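Local structure of amine oxidase (Emericella nidulans, 3PGB) at residues A[233-238]-A[273-278]; A[456-459]-A[464-467]; A[563-566]-A[570-573]. The protein probably oxidises primary amines with a copper ion and a topaquinone cofactor, as copper amine oxidases do. All blocks are in the same frame, centred on the assembly; numbering follows the deposited sequence.

Overall arrangement
The three contacts follow one another along the chain and never touch, yet each packs against the second subunit of the dimer. Contact 1 lies on the opposite side of the chain's centre from contact 2, their centres about 66 Å apart, and its centre is about 68 Å from that of contact 3. Contacts 2 and 3, with centres about 37 Å apart and nearest atoms about 25 Å apart, both belong to the enzyme-domain region. Dimerisation reconnects what is distant within one chain: Trp565 of contact 3 packs on Trp237 and Met278 of contact 1 in the other subunit. Contact 2 instead grips Asp485 of the second subunit, the sequence neighbour of the topaquinone at position 484.

Contact 1: residues A[233-238]-A[273-278]; sequences RIIRWD and KLLGWM
Between Ile235 and Trp237, the two residues that reach across to 273-278, Arg236 makes the shortest polar bond here: its NH1 donates to Asp238 OD1 at 2.8 Å. This salt bridge is bent, with an angle of 140° at the hydrogen, and NH1 meets the syn side of the carboxylate from 29° out of its plane. It joins alternate residues of one strand on the face turned to helix 186-198, where Arg236 touches Val187 and Asp238 touches Leu192.

The contact proper uses the other face. Ile235 extends its CG1-CD1 arm fully (chi2 179°), so that CD1 comes within 3.6 Å of Leu275 CD1; Ile235 CG1 follows at 4.1 Å from that same methyl, and the two side chains cross at about a right angle. Further along, on the side where Trp565 of the second subunit packs, Trp237 brings CZ3 obliquely to Met278 CB, a looser approach of 4.4 Å.

The CA atoms of Ile235 and Leu275 are 9.0 Å apart because strand 255-263 runs between the segments. Its Lys261 touches Trp237 and Leu275, and faces both Leu275 and Gly276, which form a classic beta bulge. Side chains thus bridge next-but-one strands of an antiparallel five-stranded sheet, with helix 186-198 on its opposite face, in what is probably an amino-terminal N3-type domain of a copper amine oxidase.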
ATOM      1  N   ARG A 233     -35.823  26.015   8.903  1.00 27.46           N
ATOM      2  CA  ARG A 233     -36.212  24.993   9.871  1.00 27.14           C
ATOM      3  C   ARG A 233     -35.020  24.125  10.269  1.00 26.63           C
ATOM      4  O   ARG A 233     -34.066  23.970   9.500  1.00 26.82           O
ATOM      5  CB  ARG A 233     -37.342  24.120   9.300  1.00 27.10           C
ATOM      6  N   ILE A 234     -35.074  23.579  11.481  1.00 25.97           N
ATOM      7  CA  ILE A 234     -34.074  22.628  11.954  1.00 25.47           C
ATOM      8  C   ILE A 234     -34.783  21.329  12.307  1.00 24.99           C
ATOM      9  O   ILE A 234     -35.596  21.297  13.232  1.00 25.03           O
ATOM     10  CB  ILE A 234     -33.313  23.171  13.174  1.00 25.56           C
ATOM     11  CG1 ILE A 234     -32.329  24.264  12.731  1.00 25.77           C
ATOM     12  CG2 ILE A 234     -32.561  22.050  13.881  1.00 25.23           C
ATOM     13  CD1 ILE A 234     -31.888  25.183  13.859  1.00 26.63           C
ATOM     14  N   ILE A 235     -34.472  20.263  11.567  1.00 24.29           N
ATOM     15  CA  ILE A 235     -35.217  19.005  11.663  1.00 23.78           C
ATOM     16  C   ILE A 235     -34.327  17.836  12.087  1.00 23.36           C
ATOM     17  O   ILE A 235     -33.182  17.721  11.655  1.00 23.30           O
ATOM     18  CB  ILE A 235     -35.941  18.677  10.320  1.00 23.83           C
ATOM     19  CG1 ILE A 235     -37.160  19.594  10.136  1.00 23.87           C
ATOM     20  CG2 ILE A 235     -36.378  17.224  10.270  1.00 23.51           C
ATOM     21  CD1 ILE A 235     -37.929  19.362   8.839  1.00 23.89           C
ATOM     22  N   ARG A 236     -34.892  16.977  12.931  1.00 22.94           N
ATOM     23  CA  ARG A 236     -34.224  15.809  13.483  1.00 22.66           C
ATOM     24  C   ARG A 236     -34.849  14.540  12.923  1.00 22.08           C
ATOM     25  O   ARG A 236     -36.051  14.493  12.689  1.00 22.08           O
ATOM     26  CB  ARG A 236     -34.429  15.754  14.999  1.00 23.11           C
ATOM     27  CG  ARG A 236     -33.378  16.427  15.864  1.00 23.98           C
ATOM     28  CD  ARG A 236     -33.181  15.613  17.131  1.00 24.94           C
ATOM     29  NE  ARG A 236     -32.112  16.141  17.965  1.00 26.63           N
ATOM     30  CZ  ARG A 236     -31.326  15.409  18.754  1.00 27.89           C
ATOM     31  NH1 ARG A 236     -31.457  14.084  18.834  1.00 26.90           N
ATOM     32  NH2 ARG A 236     -30.379  16.013  19.465  1.00 29.42           N
ATOM     33  N   TRP A 237     -34.024  13.516  12.728  1.00 21.40           N
ATOM     34  CA  TRP A 237     -34.474  12.141  12.540  1.00 20.73           C
ATOM     35  C   TRP A 237     -33.740  11.307  13.583  1.00 20.77           C
ATOM     36  O   TRP A 237     -32.508  11.283  13.596  1.00 20.65           O
ATOM     37  CB  TRP A 237     -34.111  11.630  11.146  1.00 20.59           C
ATOM     38  CG  TRP A 237     -35.188  11.764  10.104  1.00 19.53           C
ATOM     39  CD1 TRP A 237     -35.208  12.627   9.047  1.00 17.87           C
ATOM     40  CD2 TRP A 237     -36.382  10.978  10.001  1.00 19.03           C
ATOM     41  NE1 TRP A 237     -36.338  12.436   8.302  1.00 17.49           N
ATOM     42  CE2 TRP A 237     -37.079  11.431   8.862  1.00 18.21           C
ATOM     43  CE3 TRP A 237     -36.934   9.943  10.766  1.00 18.95           C
ATOM     44  CZ2 TRP A 237     -38.302  10.885   8.468  1.00 18.36           C
ATOM     45  CZ3 TRP A 237     -38.154   9.402  10.375  1.00 18.89           C
ATOM     46  CH2 TRP A 237     -38.821   9.875   9.235  1.00 18.54           C
ATOM     47  N   ASP A 238     -34.479  10.635  14.458  1.00 20.72           N
ATOM     48  CA  ASP A 238     -33.873   9.843  15.524  1.00 20.82           C
ATOM     49  C   ASP A 238     -34.336   8.397  15.483  1.00 21.03           C
ATOM     50  O   ASP A 238     -35.369   8.075  14.898  1.00 20.98           O
ATOM     51  CB  ASP A 238     -34.197  10.445  16.888  1.00 20.94           C
ATOM     52  CG  ASP A 238     -33.635  11.840  17.055  1.00 20.86           C
ATOM     53  OD1 ASP A 238     -32.403  11.975  17.172  1.00 21.26           O
ATOM     54  OD2 ASP A 238     -34.427  12.802  17.071  1.00 20.97           O
ATOM     55  N   LYS A 273     -42.696  20.144  16.626  1.00 25.23           N
ATOM     56  CA  LYS A 273     -43.724  19.285  16.038  1.00 24.99           C
ATOM     57  C   LYS A 273     -43.173  17.904  15.676  1.00 24.77           C
ATOM     58  O   LYS A 273     -41.999  17.757  15.336  1.00 24.80           O
ATOM     59  CB  LYS A 273     -44.316  19.956  14.796  1.00 25.02           C
ATOM     60  N   LEU A 274     -44.037  16.898  15.766  1.00 24.59           N
ATOM     61  CA  LEU A 274     -43.684  15.515  15.471  1.00 24.29           C
ATOM     62  C   LEU A 274     -44.088  15.258  14.031  1.00 24.10           C
ATOM     63  O   LEU A 274     -45.272  15.087  13.734  1.00 24.19           O
ATOM     64  CB  LEU A 274     -44.414  14.567  16.438  1.00 24.22           C
ATOM     65  CG  LEU A 274     -44.080  13.068  16.389  1.00 24.28           C
ATOM     66  CD1 LEU A 274     -44.401  12.405  17.720  1.00 23.82           C
ATOM     67  CD2 LEU A 274     -44.796  12.347  15.247  1.00 23.64           C
ATOM     68  N   LEU A 275     -43.110  15.254  13.130  1.00 23.80           N
ATOM     69  CA  LEU A 275     -43.400  15.194  11.696  1.00 23.47           C
ATOM     70  C   LEU A 275     -43.751  13.786  11.217  1.00 23.20           C
ATOM     71  O   LEU A 275     -44.398  13.628  10.177  1.00 23.12           O
ATOM     72  CB  LEU A 275     -42.231  15.756  10.881  1.00 23.45           C
ATOM     73  CG  LEU A 275     -41.949  17.256  11.043  1.00 23.57           C
ATOM     74  CD1 LEU A 275     -40.807  17.673  10.136  1.00 23.24           C
ATOM     75  CD2 LEU A 275     -43.181  18.106  10.747  1.00 23.83           C
ATOM     76  N   GLY A 276     -43.334  12.769  11.966  1.00 22.81           N
ATOM     77  CA  GLY A 276     -43.698  11.395  11.631  1.00 22.58           C
ATOM     78  C   GLY A 276     -42.847  10.305  12.258  1.00 22.14           C
ATOM     79  O   GLY A 276     -41.900  10.584  12.990  1.00 21.95           O
ATOM     80  N   TRP A 277     -43.225   9.061  11.962  1.00 21.62           N
ATOM     81  CA  TRP A 277     -42.511   7.861  12.381  1.00 21.18           C
ATOM     82  C   TRP A 277     -42.197   7.027  11.144  1.00 20.90           C
ATOM     83  O   TRP A 277     -42.891   7.137  10.138  1.00 20.95           O
ATOM     84  CB  TRP A 277     -43.388   7.009  13.297  1.00 21.06           C
ATOM     85  CG  TRP A 277     -43.698   7.585  14.641  1.00 20.58           C
ATOM     86  CD1 TRP A 277     -44.765   8.369  14.968  1.00 20.43           C
ATOM     87  CD2 TRP A 277     -42.964   7.381  15.851  1.00 19.59           C
ATOM     88  NE1 TRP A 277     -44.730   8.684  16.304  1.00 20.35           N
ATOM     89  CE2 TRP A 277     -43.633   8.092  16.870  1.00 20.10           C
ATOM     90  CE3 TRP A 277     -41.798   6.680  16.172  1.00 19.15           C
ATOM     91  CZ2 TRP A 277     -43.175   8.120  18.190  1.00 19.71           C
ATOM     92  CZ3 TRP A 277     -41.342   6.709  17.483  1.00 19.36           C
ATOM     93  CH2 TRP A 277     -42.030   7.425  18.474  1.00 20.02           C
ATOM     94  N   MET A 278     -41.172   6.181  11.214  1.00 20.63           N
ATOM     95  CA  MET A 278     -40.959   5.149  10.181  1.00 20.36           C
ATOM     96  C   MET A 278     -40.601   3.815  10.817  1.00 20.18           C
ATOM     97  O   MET A 278     -39.903   3.768  11.824  1.00 20.01           O
ATOM     98  CB  MET A 278     -39.877   5.555   9.177  1.00 20.10           C
ATOM     99  CG  MET A 278     -39.839   4.689   7.903  1.00 20.03           C
ATOM    100  SD  MET A 278     -38.956   3.101   8.039  1.00 19.00           S
ATOM    101  CE  MET A 278     -37.258   3.660   7.937  1.00 18.41           C
TER

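Contact 2: residues A[456-459]-A[464-467]; sequences MARH and FVSV
Arg458 lies alongside Val467, both side chains pointing the same way from a non-hydrogen-bonded antiparallel pair. Its CB is 3.5 Å from Ser466 O and 4.0 Å from Val467 CG2. CG is wedged between the backbone N and the carbonyl carbon (chi1 76°), and a bend at chi3 (-39°) turns the guanidinium back over the partner strand. There NH2 comes to 3.6 Å from Val465 CG1 and 4.0 Å from Val467 CG2, so both valine methyls approach it obliquely from the partner strand. The charge itself is met from the second subunit: NE pairs with its Asp420 and NH1 with its Asp485, while NH1 also bonds to Ser460 of the same chain.

The next pair is hydrogen-bonded: His459 N to Ser466 O at 3.0 Å, and Ser466 N to His459 O at 3.1 Å. The His459 ring, on the sheet face opposite Arg458, bonds to Asp249 and Asp485 of the second subunit.

Strands 457-459 and 464-467 are the antiparallel arms of a beta hairpin, with 175° between their N-to-C directions. A classic bulge at Met456 and Ala457 faces Thr468 at one end, and strand 736-742 pairs with the other edge of 464-467.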
ATOM      1  N   MET A 456      15.735  -1.783   1.704  1.00 14.98           N
ATOM      2  CA  MET A 456      15.583  -0.578   0.892  1.00 15.01           C
ATOM      3  C   MET A 456      15.954  -0.846  -0.575  1.00 14.75           C
ATOM      4  O   MET A 456      15.241  -0.437  -1.496  1.00 14.70           O
ATOM      5  CB  MET A 456      16.474   0.539   1.458  1.00 15.30           C
ATOM      6  CG  MET A 456      16.555   1.819   0.621  1.00 16.10           C
ATOM      7  SD  MET A 456      15.107   2.872   0.824  1.00 17.49           S
ATOM      8  CE  MET A 456      13.915   1.902  -0.045  1.00 18.46           C
ATOM      9  N   ALA A 457      17.076  -1.529  -0.779  1.00 14.33           N
ATOM     10  CA  ALA A 457      17.609  -1.763  -2.118  1.00 14.17           C
ATOM     11  C   ALA A 457      18.518  -2.987  -2.128  1.00 14.11           C
ATOM     12  O   ALA A 457      19.044  -3.398  -1.091  1.00 13.86           O
ATOM     13  CB  ALA A 457      18.373  -0.533  -2.594  1.00 13.90           C
ATOM     14  N   ARG A 458      18.698  -3.571  -3.307  1.00 14.28           N
ATOM     15  CA  ARG A 458      19.594  -4.706  -3.456  1.00 14.33           C
ATOM     16  C   ARG A 458      20.010  -4.862  -4.889  1.00 14.42           C
ATOM     17  O   ARG A 458      19.366  -4.317  -5.782  1.00 14.21           O
ATOM     18  CB  ARG A 458      18.910  -5.998  -3.018  1.00 14.38           C
ATOM     19  CG  ARG A 458      17.909  -6.531  -4.022  1.00 14.27           C
ATOM     20  CD  ARG A 458      17.154  -7.759  -3.515  1.00 14.49           C
ATOM     21  NE  ARG A 458      18.002  -8.673  -2.753  1.00 14.66           N
ATOM     22  CZ  ARG A 458      18.956  -9.441  -3.272  1.00 14.48           C
ATOM     23  NH1 ARG A 458      19.228  -9.423  -4.579  1.00 15.77           N
ATOM     24  NH2 ARG A 458      19.657 -10.228  -2.474  1.00 13.33           N
ATOM     25  N   HIS A 459      21.086  -5.617  -5.094  1.00 14.66           N
ATOM     26  CA  HIS A 459      21.399  -6.165  -6.408  1.00 14.94           C
ATOM     27  C   HIS A 459      22.367  -7.339  -6.331  1.00 15.42           C
ATOM     28  O   HIS A 459      23.416  -7.240  -5.699  1.00 15.55           O
ATOM     29  CB  HIS A 459      21.972  -5.109  -7.340  1.00 14.79           C
ATOM     30  CG  HIS A 459      22.233  -5.629  -8.715  1.00 14.30           C
ATOM     31  ND1 HIS A 459      21.238  -6.165  -9.501  1.00 13.22           N
ATOM     32  CD2 HIS A 459      23.378  -5.730  -9.432  1.00 13.55           C
ATOM     33  CE1 HIS A 459      21.754  -6.555 -10.651  1.00 13.46           C
ATOM     34  NE2 HIS A 459      23.049  -6.303 -10.636  1.00 13.50           N
ATOM     35  N   PHE A 464      28.854 -11.313  -6.704  1.00 21.73           N
ATOM     36  CA  PHE A 464      28.610 -10.596  -5.453  1.00 21.41           C
ATOM     37  C   PHE A 464      27.150 -10.235  -5.242  1.00 20.85           C
ATOM     38  O   PHE A 464      26.355 -10.204  -6.178  1.00 20.78           O
ATOM     39  CB  PHE A 464      29.465  -9.329  -5.379  1.00 21.66           C
ATOM     40  CG  PHE A 464      29.096  -8.282  -6.396  1.00 22.93           C
ATOM     41  CD1 PHE A 464      28.359  -7.161  -6.025  1.00 24.05           C
ATOM     42  CD2 PHE A 464      29.490  -8.417  -7.724  1.00 23.87           C
ATOM     43  CE1 PHE A 464      28.016  -6.192  -6.961  1.00 24.17           C
ATOM     44  CE2 PHE A 464      29.152  -7.456  -8.666  1.00 24.27           C
ATOM     45  CZ  PHE A 464      28.415  -6.339  -8.282  1.00 24.75           C
ATOM     46  N   VAL A 465      26.808  -9.956  -3.992  1.00 20.30           N
ATOM     47  CA  VAL A 465      25.472  -9.492  -3.644  1.00 19.89           C
ATOM     48  C   VAL A 465      25.592  -8.292  -2.719  1.00 19.54           C
ATOM     49  O   VAL A 465      26.497  -8.227  -1.892  1.00 19.47           O
ATOM     50  CB  VAL A 465      24.660 -10.603  -2.963  1.00 19.85           C
ATOM     51  CG1 VAL A 465      23.285 -10.091  -2.536  1.00 19.69           C
ATOM     52  CG2 VAL A 465      24.524 -11.793  -3.900  1.00 19.98           C
ATOM     53  N   SER A 466      24.690  -7.332  -2.871  1.00 19.26           N
ATOM     54  CA  SER A 466      24.662  -6.186  -1.979  1.00 19.15           C
ATOM     55  C   SER A 466      23.231  -5.861  -1.590  1.00 18.92           C
ATOM     56  O   SER A 466      22.306  -6.079  -2.378  1.00 18.84           O
ATOM     57  CB  SER A 466      25.327  -4.976  -2.636  1.00 19.11           C
ATOM     58  OG  SER A 466      24.505  -4.440  -3.649  1.00 19.52           O
ATOM     59  N   VAL A 467      23.062  -5.356  -0.366  1.00 18.45           N
ATOM     60  CA  VAL A 467      21.745  -4.991   0.159  1.00 18.17           C
ATOM     61  C   VAL A 467      21.829  -3.813   1.135  1.00 17.77           C
ATOM     62  O   VAL A 467      22.810  -3.683   1.871  1.00 17.65           O
ATOM     63  CB  VAL A 467      21.078  -6.174   0.887  1.00 18.18           C
ATOM     64  CG1 VAL A 467      19.653  -5.811   1.294  1.00 18.13           C
ATOM     65  CG2 VAL A 467      21.081  -7.416   0.015  1.00 18.01           C
TER

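Contact 3: residues A[563-566]-A[570-573]; sequences FSWS and TRNT
Phe563 and Trp565 present their ring edges to 570-573 while lying over one another on their own side. Trp565 CZ2 sits 3.3 Å above one face of the Phe563 ring, offset toward its rim; reciprocally, Phe563 CB lies 3.4 Å above one face of the indole. At the Phe563 edge, near the ring plane, CE1 is 4.4 Å from Arg571 CB and CZ is 4.3 Å from Thr573 CG2. Arg571 continues past to the indole, where its CD is 4.4 Å from Trp565 CZ3, again at the edge.

The two rings are brought together by a tight turn, closed by a backbone bond of 3.1 Å from Ser566 N to Phe563 O. The phi and psi angles of Ser564 and Trp565 fit a type I turn. Ser566 OG, opposite its own backbone N (chi1 -165°), is directed at 570-573, but it stays 4.0 Å from Thr570 N, too long for a hydrogen bond.

Polar ends are engaged by the second subunit: Trp565 NE1 donates to Asn392 O, and Arg571 makes a cation-pi contact with Trp228, both of that subunit. The hairpin, formed with strand 548-562, thus resembles the subunit-clasping arms of copper amine oxidases. Within it, ring edges meeting aliphatic carbons imply loose apolar packing, with no charge pairing between the segments.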
ATOM      1  N   PHE A 563       9.215   7.489 -36.682  1.00 24.87           N
ATOM      2  CA  PHE A 563      10.561   7.843 -36.240  1.00 24.93           C
ATOM      3  C   PHE A 563      11.499   8.020 -37.426  1.00 25.07           C
ATOM      4  O   PHE A 563      11.223   7.535 -38.525  1.00 24.88           O
ATOM      5  CB  PHE A 563      11.137   6.755 -35.333  1.00 24.90           C
ATOM      6  CG  PHE A 563      10.300   6.452 -34.131  1.00 25.07           C
ATOM      7  CD1 PHE A 563       9.320   5.471 -34.181  1.00 25.03           C
ATOM      8  CD2 PHE A 563      10.506   7.132 -32.940  1.00 25.47           C
ATOM      9  CE1 PHE A 563       8.549   5.186 -33.067  1.00 25.21           C
ATOM     10  CE2 PHE A 563       9.740   6.849 -31.819  1.00 25.32           C
ATOM     11  CZ  PHE A 563       8.764   5.873 -31.883  1.00 25.39           C
ATOM     12  N   SER A 564      12.630   8.680 -37.179  1.00 25.23           N
ATOM     13  CA  SER A 564      13.672   8.864 -38.197  1.00 25.55           C
ATOM     14  C   SER A 564      14.281   7.543 -38.679  1.00 25.61           C
ATOM     15  O   SER A 564      14.852   7.481 -39.769  1.00 25.59           O
ATOM     16  CB  SER A 564      14.785   9.768 -37.658  1.00 25.62           C
ATOM     17  OG  SER A 564      15.385   9.208 -36.504  1.00 26.07           O
ATOM     18  N   TRP A 565      14.138   6.500 -37.865  1.00 25.65           N
ATOM     19  CA  TRP A 565      14.695   5.176 -38.145  1.00 25.79           C
ATOM     20  C   TRP A 565      13.599   4.169 -38.511  1.00 26.21           C
ATOM     21  O   TRP A 565      13.863   2.975 -38.650  1.00 26.26           O
ATOM     22  CB  TRP A 565      15.473   4.679 -36.918  1.00 25.69           C
ATOM     23  CG  TRP A 565      14.770   4.943 -35.600  1.00 24.96           C
ATOM     24  CD1 TRP A 565      14.974   6.002 -34.762  1.00 24.31           C
ATOM     25  CD2 TRP A 565      13.749   4.143 -34.990  1.00 24.09           C
ATOM     26  NE1 TRP A 565      14.155   5.907 -33.668  1.00 23.86           N
ATOM     27  CE2 TRP A 565      13.392   4.775 -33.780  1.00 24.00           C
ATOM     28  CE3 TRP A 565      13.104   2.953 -35.347  1.00 23.69           C
ATOM     29  CZ2 TRP A 565      12.415   4.262 -32.925  1.00 23.45           C
ATOM     30  CZ3 TRP A 565      12.131   2.441 -34.493  1.00 23.98           C
ATOM     31  CH2 TRP A 565      11.799   3.096 -33.296  1.00 23.65           C
ATOM     32  N   SER A 566      12.381   4.669 -38.693  1.00 26.76           N
ATOM     33  CA  SER A 566      11.188   3.838 -38.857  1.00 27.19           C
ATOM     34  C   SER A 566      10.903   3.484 -40.319  1.00 27.48           C
ATOM     35  O   SER A 566      10.283   2.457 -40.608  1.00 27.56           O
ATOM     36  CB  SER A 566       9.987   4.573 -38.269  1.00 27.08           C
ATOM     37  OG  SER A 566       8.896   3.703 -38.095  1.00 27.94           O
ATOM     38  N   THR A 570       5.067   2.976 -38.782  1.00 26.61           N
ATOM     39  CA  THR A 570       4.753   3.473 -37.441  1.00 26.07           C
ATOM     40  C   THR A 570       4.724   2.320 -36.441  1.00 25.60           C
ATOM     41  O   THR A 570       4.550   1.155 -36.811  1.00 25.24           O
ATOM     42  CB  THR A 570       3.408   4.247 -37.390  1.00 25.95           C
ATOM     43  OG1 THR A 570       2.317   3.352 -37.609  1.00 25.42           O
ATOM     44  CG2 THR A 570       3.374   5.342 -38.439  1.00 25.98           C
ATOM     45  N   ARG A 571       4.912   2.656 -35.173  1.00 25.08           N
ATOM     46  CA  ARG A 571       4.915   1.660 -34.115  1.00 24.78           C
ATOM     47  C   ARG A 571       3.983   2.066 -32.990  1.00 24.10           C
ATOM     48  O   ARG A 571       3.912   3.234 -32.616  1.00 23.99           O
ATOM     49  CB  ARG A 571       6.332   1.445 -33.589  1.00 25.00           C
ATOM     50  CG  ARG A 571       7.203   0.690 -34.575  1.00 25.72           C
ATOM     51  CD  ARG A 571       8.424   0.069 -33.932  1.00 27.42           C
ATOM     52  NE  ARG A 571       8.696  -1.229 -34.552  1.00 29.19           N
ATOM     53  CZ  ARG A 571       8.483  -2.421 -33.991  1.00 30.27           C
ATOM     54  NH1 ARG A 571       8.009  -2.537 -32.754  1.00 29.94           N
ATOM     55  NH2 ARG A 571       8.769  -3.524 -34.681  1.00 31.87           N
ATOM     56  N   ASN A 572       3.254   1.087 -32.471  1.00 23.44           N
ATOM     57  CA  ASN A 572       2.380   1.305 -31.336  1.00 22.99           C
ATOM     58  C   ASN A 572       3.215   1.202 -30.064  1.00 22.50           C
ATOM     59  O   ASN A 572       3.701   0.128 -29.703  1.00 22.18           O
ATOM     60  CB  ASN A 572       1.236   0.298 -31.348  1.00 23.02           C
ATOM     61  CG  ASN A 572       0.420   0.360 -32.635  1.00 23.49           C
ATOM     62  OD1 ASN A 572       0.318   1.414 -33.271  1.00 24.42           O
ATOM     63  ND2 ASN A 572      -0.157  -0.769 -33.027  1.00 23.48           N
ATOM     64  N   THR A 573       3.383   2.348 -29.410  1.00 22.00           N
ATOM     65  CA  THR A 573       4.325   2.511 -28.316  1.00 21.50           C
ATOM     66  C   THR A 573       3.669   3.372 -27.240  1.00 21.15           C
ATOM     67  O   THR A 573       2.456   3.318 -27.066  1.00 21.21           O
ATOM     68  CB  THR A 573       5.656   3.129 -28.843  1.00 21.40           C
ATOM     69  OG1 THR A 573       6.561   3.362 -27.758  1.00 21.31           O
ATOM     70  CG2 THR A 573       5.404   4.433 -29.575  1.00 21.27           C
TER